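Local structure of mandelate racemase / muconate lactonizing enzyme, C-terminal domain protein (Pseudovibrio sp. JE062, 4JHM) at residues Thr145-Ile157 with Ala177-Ile191. The protein is a member of the enolase superfamily, with a mandelate racemase / muconate lactonizing enzyme-type N-terminal domain joined to a TIM-barrel domain. Numbering follows the deposited sequence.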
ATOM      1  N   THR A 145      19.632  28.726 -32.790  1.00 98.91           N
ATOM      2  CA  THR A 145      20.922  28.078 -32.561  1.00 97.33           C
ATOM      3  C   THR A 145      21.403  28.268 -31.128  1.00 92.81           C
ATOM      4  O   THR A 145      21.101  29.273 -30.485  1.00 93.50           O
ATOM      5  CB  THR A 145      22.006  28.619 -33.509  1.00103.37           C
ATOM      6  OG1 THR A 145      21.993  30.051 -33.490  1.00105.93           O
ATOM      7  CG2 THR A 145      21.769  28.132 -34.924  1.00107.03           C
ATOM      8  N   VAL A 146      22.164  27.291 -30.643  1.00 88.32           N
ATOM      9  CA  VAL A 146      22.700  27.309 -29.285  1.00 87.14           C
ATOM     10  C   VAL A 146      23.528  28.556 -29.003  1.00 92.58           C
ATOM     11  O   VAL A 146      23.529  29.061 -27.879  1.00 89.49           O
ATOM     12  CB  VAL A 146      23.590  26.075 -29.022  1.00 87.26           C
ATOM     13  CG1 VAL A 146      24.534  26.325 -27.854  1.00 86.90           C
ATOM     14  CG2 VAL A 146      22.735  24.842 -28.773  1.00 85.45           C
ATOM     15  N   GLU A 147      24.235  29.043 -30.022  1.00100.53           N
ATOM     16  CA  GLU A 147      25.173  30.156 -29.857  1.00105.71           C
ATOM     17  C   GLU A 147      24.457  31.478 -29.583  1.00101.12           C
ATOM     18  O   GLU A 147      25.022  32.375 -28.961  1.00103.53           O
ATOM     19  CB  GLU A 147      26.076  30.292 -31.088  1.00118.89           C
ATOM     20  CG  GLU A 147      27.098  29.170 -31.250  1.00124.03           C
ATOM     21  CD  GLU A 147      26.466  27.828 -31.585  1.00128.55           C
ATOM     22  OE1 GLU A 147      25.373  27.809 -32.195  1.00129.98           O
ATOM     23  OE2 GLU A 147      27.066  26.787 -31.242  1.00130.56           O
ATOM     24  N   GLU A 148      23.215  31.591 -30.041  1.00 98.14           N
ATOM     25  CA  GLU A 148      22.414  32.791 -29.803  1.00 98.89           C
ATOM     26  C   GLU A 148      22.109  32.988 -28.319  1.00 96.47           C
ATOM     27  O   GLU A 148      21.766  34.090 -27.893  1.00 98.44           O
ATOM     28  CB  GLU A 148      21.101  32.721 -30.591  1.00 99.95           C
ATOM     29  CG  GLU A 148      21.270  32.801 -32.103  1.00102.31           C
ATOM     30  CD  GLU A 148      19.944  32.806 -32.843  1.00105.17           C
ATOM     31  OE1 GLU A 148      19.161  33.764 -32.662  1.00105.12           O
ATOM     32  OE2 GLU A 148      19.682  31.855 -33.609  1.00105.86           O
ATOM     33  N   TYR A 149      22.232  31.918 -27.537  1.00 93.38           N
ATOM     34  CA  TYR A 149      21.893  31.954 -26.118  1.00 89.05           C
ATOM     35  C   TYR A 149      22.918  32.699 -25.268  1.00 92.59           C
ATOM     36  O   TYR A 149      22.568  33.274 -24.239  1.00 97.28           O
ATOM     37  CB  TYR A 149      21.723  30.530 -25.575  1.00 86.66           C
ATOM     38  CG  TYR A 149      20.354  29.934 -25.830  1.00 82.66           C
ATOM     39  CD1 TYR A 149      20.075  29.263 -27.012  1.00 81.76           C
ATOM     40  CD2 TYR A 149      19.337  30.051 -24.888  1.00 76.51           C
ATOM     41  CE1 TYR A 149      18.824  28.723 -27.251  1.00 76.88           C
ATOM     42  CE2 TYR A 149      18.083  29.518 -25.120  1.00 74.90           C
ATOM     43  CZ  TYR A 149      17.831  28.853 -26.304  1.00 73.32           C
ATOM     44  OH  TYR A 149      16.586  28.317 -26.541  1.00 64.99           O
ATOM     45  N   PHE A 150      24.178  32.691 -25.688  1.00 96.44           N
ATOM     46  CA  PHE A 150      25.252  33.208 -24.841  1.00101.64           C
ATOM     47  C   PHE A 150      25.185  34.724 -24.643  1.00104.68           C
ATOM     48  O   PHE A 150      25.285  35.199 -23.510  1.00109.34           O
ATOM     49  CB  PHE A 150      26.624  32.793 -25.382  1.00107.30           C
ATOM     50  CG  PHE A 150      26.789  31.307 -25.549  1.00111.83           C
ATOM     51  CD1 PHE A 150      26.294  30.426 -24.602  1.00105.93           C
ATOM     52  CD2 PHE A 150      27.454  30.791 -26.652  1.00117.39           C
ATOM     53  CE1 PHE A 150      26.450  29.061 -24.757  1.00108.63           C
ATOM     54  CE2 PHE A 150      27.614  29.426 -26.811  1.00115.04           C
ATOM     55  CZ  PHE A 150      27.113  28.560 -25.862  1.00110.20           C
ATOM     56  N   PRO A 151      25.025  35.493 -25.735  1.00104.62           N
ATOM     57  CA  PRO A 151      24.857  36.934 -25.557  1.00 99.74           C
ATOM     58  C   PRO A 151      23.692  37.253 -24.628  1.00 92.95           C
ATOM     59  O   PRO A 151      23.840  38.032 -23.690  1.00 96.52           O
ATOM     60  CB  PRO A 151      24.565  37.434 -26.975  1.00100.17           C
ATOM     61  CG  PRO A 151      25.211  36.433 -27.869  1.00101.43           C
ATOM     62  CD  PRO A 151      25.084  35.114 -27.159  1.00103.66           C
ATOM     63  N   TYR A 152      22.544  36.640 -24.885  1.00 86.05           N
ATOM     64  CA  TYR A 152      21.358  36.869 -24.075  1.00 84.54           C
ATOM     65  C   TYR A 152      21.635  36.581 -22.603  1.00 89.55           C
ATOM     66  O   TYR A 152      21.267  37.364 -21.727  1.00 91.41           O
ATOM     67  CB  TYR A 152      20.195  36.004 -24.567  1.00 78.81           C
ATOM     68  CG  TYR A 152      18.969  36.110 -23.698  1.00 75.68           C
ATOM     69  CD1 TYR A 152      18.796  35.272 -22.605  1.00 75.20           C
ATOM     70  CD2 TYR A 152      17.990  37.057 -23.955  1.00 75.50           C
ATOM     71  CE1 TYR A 152      17.678  35.367 -21.798  1.00 72.39           C
ATOM     72  CE2 TYR A 152      16.867  37.159 -23.151  1.00 76.07           C
ATOM     73  CZ  TYR A 152      16.719  36.309 -22.074  1.00 72.50           C
ATOM     74  OH  TYR A 152      15.609  36.400 -21.271  1.00 75.24           O
ATOM     75  N   ILE A 153      22.279  35.453 -22.327  1.00 91.63           N
ATOM     76  CA  ILE A 153      22.598  35.093 -20.951  1.00 95.93           C
ATOM     77  C   ILE A 153      23.587  36.093 -20.352  1.00 99.26           C
ATOM     78  O   ILE A 153      23.549  36.371 -19.155  1.00107.49           O
ATOM     79  CB  ILE A 153      23.165  33.664 -20.856  1.00 96.34           C
ATOM     80  CG1 ILE A 153      22.068  32.644 -21.178  1.00 92.76           C
ATOM     81  CG2 ILE A 153      23.731  33.404 -19.466  1.00 95.19           C
ATOM     82  CD1 ILE A 153      22.573  31.229 -21.346  1.00 90.78           C
ATOM     83  N   ASP A 154      24.464  36.640 -21.188  1.00 96.90           N
ATOM     84  CA  ASP A 154      25.441  37.619 -20.724  1.00 99.43           C
ATOM     85  C   ASP A 154      24.779  38.936 -20.299  1.00100.01           C
ATOM     86  O   ASP A 154      25.227  39.576 -19.348  1.00103.57           O
ATOM     87  CB  ASP A 154      26.514  37.858 -21.791  1.00101.12           C
ATOM     88  CG  ASP A 154      27.495  36.697 -21.907  1.00 98.88           C
ATOM     89  OD1 ASP A 154      27.466  35.795 -21.044  1.00 97.14           O
ATOM     90  OD2 ASP A 154      28.298  36.685 -22.859  1.00 98.58           O
ATOM     91  N   ASP A 155      23.717  39.339 -20.996  1.00 96.93           N
ATOM     92  CA  ASP A 155      22.898  40.466 -20.547  1.00 95.02           C
ATOM     93  C   ASP A 155      22.256  40.131 -19.210  1.00 93.87           C
ATOM     94  O   ASP A 155      22.426  40.851 -18.229  1.00 95.93           O
ATOM     95  CB  ASP A 155      21.783  40.779 -21.545  1.00 95.77           C
ATOM     96  CG  ASP A 155      22.289  41.417 -22.809  1.00 99.10           C
ATOM     97  OD1 ASP A 155      23.378  42.027 -22.780  1.00106.56           O
ATOM     98  OD2 ASP A 155      21.584  41.314 -23.834  1.00102.53           O
ATOM     99  N   CYS A 156      21.508  39.033 -19.181  1.00 91.45           N
ATOM    100  CA  CYS A 156      20.808  38.621 -17.977  1.00 93.24           C
ATOM    101  C   CYS A 156      21.693  38.831 -16.754  1.00100.46           C
ATOM    102  O   CYS A 156      21.246  39.363 -15.740  1.00111.24           O
ATOM    103  CB  CYS A 156      20.384  37.155 -18.071  1.00 91.11           C
ATOM    104  SG  CYS A 156      19.086  36.815 -19.286  1.00 91.46           S
ATOM    105  N   ILE A 157      22.956  38.430 -16.865  1.00102.43           N
ATOM    106  CA  ILE A 157      23.878  38.473 -15.732  1.00101.01           C
ATOM    107  C   ILE A 157      24.323  39.896 -15.392  1.00102.92           C
ATOM    108  O   ILE A 157      24.565  40.208 -14.229  1.00106.93           O
ATOM    109  CB  ILE A 157      25.108  37.577 -15.979  1.00 99.30           C
ATOM    110  CG1 ILE A 157      24.662  36.118 -16.134  1.00 97.98           C
ATOM    111  CG2 ILE A 157      26.098  37.703 -14.830  1.00 96.11           C
ATOM    112  CD1 ILE A 157      25.732  35.192 -16.669  1.00100.17           C
ATOM    113  N   ALA A 177      22.470  19.519 -26.621  1.00 84.13           N
ATOM    114  CA  ALA A 177      23.560  20.320 -27.171  1.00 83.00           C
ATOM    115  C   ALA A 177      23.540  21.705 -26.538  1.00 83.95           C
ATOM    116  O   ALA A 177      24.583  22.316 -26.313  1.00 86.11           O
ATOM    117  CB  ALA A 177      23.438  20.423 -28.683  1.00 79.91           C
ATOM    118  N   LEU A 178      22.339  22.194 -26.252  1.00 84.17           N
ATOM    119  CA  LEU A 178      22.171  23.475 -25.587  1.00 81.14           C
ATOM    120  C   LEU A 178      22.626  23.363 -24.142  1.00 79.55           C
ATOM    121  O   LEU A 178      23.597  23.986 -23.723  1.00 83.21           O
ATOM    122  CB  LEU A 178      20.703  23.891 -25.631  1.00 77.51           C
ATOM    123  CG  LEU A 178      20.310  25.034 -24.696  1.00 79.89           C
ATOM    124  CD1 LEU A 178      20.830  26.359 -25.228  1.00 85.71           C
ATOM    125  CD2 LEU A 178      18.801  25.084 -24.531  1.00 81.05           C
ATOM    126  N   VAL A 179      21.911  22.543 -23.386  1.00 79.50           N
ATOM    127  CA  VAL A 179      22.150  22.385 -21.959  1.00 77.77           C
ATOM    128  C   VAL A 179      23.625  22.189 -21.593  1.00 74.62           C
ATOM    129  O   VAL A 179      24.102  22.776 -20.629  1.00 75.55           O
ATOM    130  CB  VAL A 179      21.299  21.223 -21.407  1.00 76.08           C
ATOM    131  CG1 VAL A 179      22.006  20.527 -20.264  1.00 83.74           C
ATOM    132  CG2 VAL A 179      19.936  21.738 -20.967  1.00 73.26           C
ATOM    133  N   GLU A 180      24.344  21.373 -22.358  1.00 76.45           N
ATOM    134  CA  GLU A 180      25.736  21.049 -22.037  1.00 78.22           C
ATOM    135  C   GLU A 180      26.694  22.203 -22.357  1.00 83.31           C
ATOM    136  O   GLU A 180      27.641  22.464 -21.607  1.00 82.93           O
ATOM    137  CB  GLU A 180      26.166  19.775 -22.771  1.00 77.60           C
ATOM    138  CG  GLU A 180      25.448  18.527 -22.281  1.00 82.26           C
ATOM    139  CD  GLU A 180      26.017  17.241 -22.853  1.00 82.36           C
ATOM    140  OE1 GLU A 180      26.307  17.201 -24.064  1.00 81.62           O
ATOM    141  OE2 GLU A 180      26.162  16.262 -22.090  1.00 80.97           O
ATOM    142  N   ALA A 181      26.440  22.888 -23.468  1.00 84.47           N
ATOM    143  CA  ALA A 181      27.252  24.032 -23.873  1.00 87.61           C
ATOM    144  C   ALA A 181      27.124  25.185 -22.880  1.00 87.05           C
ATOM    145  O   ALA A 181      28.078  25.933 -22.663  1.00 90.64           O
ATOM    146  CB  ALA A 181      26.850  24.491 -25.266  1.00 87.87           C
ATOM    147  N   VAL A 182      25.941  25.328 -22.288  1.00 82.87           N
ATOM    148  CA  VAL A 182      25.701  26.366 -21.291  1.00 81.83           C
ATOM    149  C   VAL A 182      26.418  26.055 -19.984  1.00 80.14           C
ATOM    150  O   VAL A 182      26.975  26.948 -19.351  1.00 82.24           O
ATOM    151  CB  VAL A 182      24.197  26.536 -21.000  1.00 81.05           C
ATOM    152  CG1 VAL A 182      23.986  27.232 -19.663  1.00 82.56           C
ATOM    153  CG2 VAL A 182      23.517  27.315 -22.118  1.00 79.97           C
ATOM    154  N   GLU A 183      26.395  24.791 -19.577  1.00 85.21           N
ATOM    155  CA  GLU A 183      27.034  24.382 -18.326  1.00 91.35           C
ATOM    156  C   GLU A 183      28.539  24.567 -18.416  1.00 92.51           C
ATOM    157  O   GLU A 183      29.179  24.956 -17.440  1.00 97.06           O
ATOM    158  CB  GLU A 183      26.712  22.922 -17.989  1.00 88.69           C
ATOM    159  CG  GLU A 183      27.425  22.395 -16.748  1.00 90.21           C
ATOM    160  CD  GLU A 183      26.957  23.060 -15.464  1.00 93.69           C
ATOM    161  OE1 GLU A 183      26.007  23.868 -15.518  1.00 90.50           O
ATOM    162  OE2 GLU A 183      27.534  22.767 -14.392  1.00 96.18           O
ATOM    163  N   ALA A 184      29.093  24.283 -19.591  1.00 92.63           N
ATOM    164  CA  ALA A 184      30.519  24.466 -19.841  1.00 94.36           C
ATOM    165  C   ALA A 184      30.935  25.932 -19.672  1.00 95.48           C
ATOM    166  O   ALA A 184      31.985  26.227 -19.091  1.00 99.27           O
ATOM    167  CB  ALA A 184      30.868  23.973 -21.237  1.00 94.26           C
ATOM    168  N   LYS A 185      30.111  26.846 -20.176  1.00 89.63           N
ATOM    169  CA  LYS A 185      30.415  28.272 -20.111  1.00 92.20           C
ATOM    170  C   LYS A 185      30.132  28.892 -18.747  1.00 87.65           C
ATOM    171  O   LYS A 185      30.949  29.654 -18.238  1.00 84.49           O
ATOM    172  CB  LYS A 185      29.628  29.045 -21.172  1.00 95.23           C
ATOM    173  CG  LYS A 185      30.262  29.043 -22.551  1.00 99.17           C
ATOM    174  CD  LYS A 185      30.002  30.357 -23.271  1.00105.08           C
ATOM    175  CE  LYS A 185      30.774  31.498 -22.623  1.00108.61           C
ATOM    176  NZ  LYS A 185      30.757  32.737 -23.446  1.00107.88           N
ATOM    177  N   TYR A 186      28.975  28.582 -18.165  1.00 84.91           N
ATOM    178  CA  TYR A 186      28.525  29.268 -16.950  1.00 82.94           C
ATOM    179  C   TYR A 186      28.361  28.349 -15.739  1.00 81.14           C
ATOM    180  O   TYR A 186      27.575  28.641 -14.841  1.00 76.48           O
ATOM    181  CB  TYR A 186      27.194  29.981 -17.208  1.00 79.18           C
ATOM    182  CG  TYR A 186      27.137  30.762 -18.500  1.00 77.05           C
ATOM    183  CD1 TYR A 186      27.750  32.001 -18.616  1.00 80.59           C
ATOM    184  CD2 TYR A 186      26.453  30.266 -19.600  1.00 76.16           C
ATOM    185  CE1 TYR A 186      27.693  32.720 -19.797  1.00 82.89           C
ATOM    186  CE2 TYR A 186      26.388  30.975 -20.782  1.00 78.05           C
ATOM    187  CZ  TYR A 186      27.008  32.201 -20.877  1.00 81.71           C
ATOM    188  OH  TYR A 186      26.937  32.902 -22.058  1.00 85.35           O
ATOM    189  N   GLY A 187      29.110  27.251 -15.707  1.00 86.78           N
ATOM    190  CA  GLY A 187      29.009  26.273 -14.621  1.00 86.55           C
ATOM    191  C   GLY A 187      29.424  26.806 -13.258  1.00 87.46           C
ATOM    192  O   GLY A 187      28.821  26.459 -12.244  1.00 83.62           O
ATOM    193  N   THR A 188      30.456  27.646 -13.230  1.00 91.07           N
ATOM    194  CA  THR A 188      30.943  28.219 -11.973  1.00 93.90           C
ATOM    195  C   THR A 188      30.647  29.717 -11.890  1.00 95.26           C
ATOM    196  O   THR A 188      31.479  30.502 -11.442  1.00100.80           O
ATOM    197  CB  THR A 188      32.459  27.990 -11.797  1.00 93.25           C
ATOM    198  OG1 THR A 188      33.173  28.656 -12.845  1.00 95.34           O
ATOM    199  CG2 THR A 188      32.784  26.504 -11.829  1.00 92.49           C
ATOM    200  N   SER A 189      29.448  30.101 -12.312  1.00 92.97           N
ATOM    201  CA  SER A 189      29.045  31.501 -12.338  1.00 92.94           C
ATOM    202  C   SER A 189      28.300  31.887 -11.071  1.00 90.61           C
ATOM    203  O   SER A 189      28.267  33.056 -10.692  1.00 89.40           O
ATOM    204  CB  SER A 189      28.128  31.744 -13.532  1.00 92.62           C
ATOM    205  OG  SER A 189      28.492  30.910 -14.613  1.00 95.93           O
ATOM    206  N   GLY A 190      27.688  30.897 -10.430  1.00 90.73           N
ATOM    207  CA  GLY A 190      26.793  31.146  -9.311  1.00 91.12           C
ATOM    208  C   GLY A 190      25.363  31.350  -9.781  1.00 87.10           C
ATOM    209  O   GLY A 190      24.446  31.451  -8.973  1.00 86.46           O
ATOM    210  N   ILE A 191      25.175  31.413 -11.096  1.00 88.77           N
ATOM    211  CA  ILE A 191      23.848  31.564 -11.683  1.00 83.89           C
ATOM    212  C   ILE A 191      23.075  30.257 -11.586  1.00 79.87           C
ATOM    213  O   ILE A 191      23.626  29.191 -11.848  1.00 77.43           O
ATOM    214  CB  ILE A 191      23.934  31.972 -13.165  1.00 82.64           C
ATOM    215  CG1 ILE A 191      24.635  33.324 -13.312  1.00 85.93           C
ATOM    216  CG2 ILE A 191      22.543  32.043 -13.777  1.00 82.87           C
ATOM    217  CD1 ILE A 191      23.868  34.478 -12.704  1.00 85.89           C
TER
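Y186 reaches from segment 177-191 into a hole formed by F150, I153, D154 and I157. Its ring takes I153 CG2 over one face, 3.9 Å from the ring centroid, while K185 CB covers the opposite face. I153 holds CG1 beside the backbone N (chi1 -69°), which sends CG2 over the ring. Y186 OH is 3.1 Å from D154 OD1, a probable hydrogen bond. F150 O lies 3.2 Å from the same OH, so the acceptor is not settled. The D154 carboxylate stands nearly upright to the phenol ring, with 81° between the planes.

F150 is the reciprocal knob, set among A181, V182, K185 and Y186. The K185 chain bends at chi2 and chi3 and brings CD over the centre of the F150 ring, 3.9 Å from its centroid. V182 CG2 lies at the ring edge.

At one end, L178 CD1 sits on the face of Y149, 3.6 Å from the centroid. Y149 OH is hydrogen-bonded to H167 O, at the end of strand 163-167. V146 CG2 packs on L178 CA. At the other end, I157 CG1 meets I191 CD1.

The axes of 149-157 and 177-186 cross at -47°. They belong to neighbouring outer helices of the TIM barrel, linked through strand 163-167.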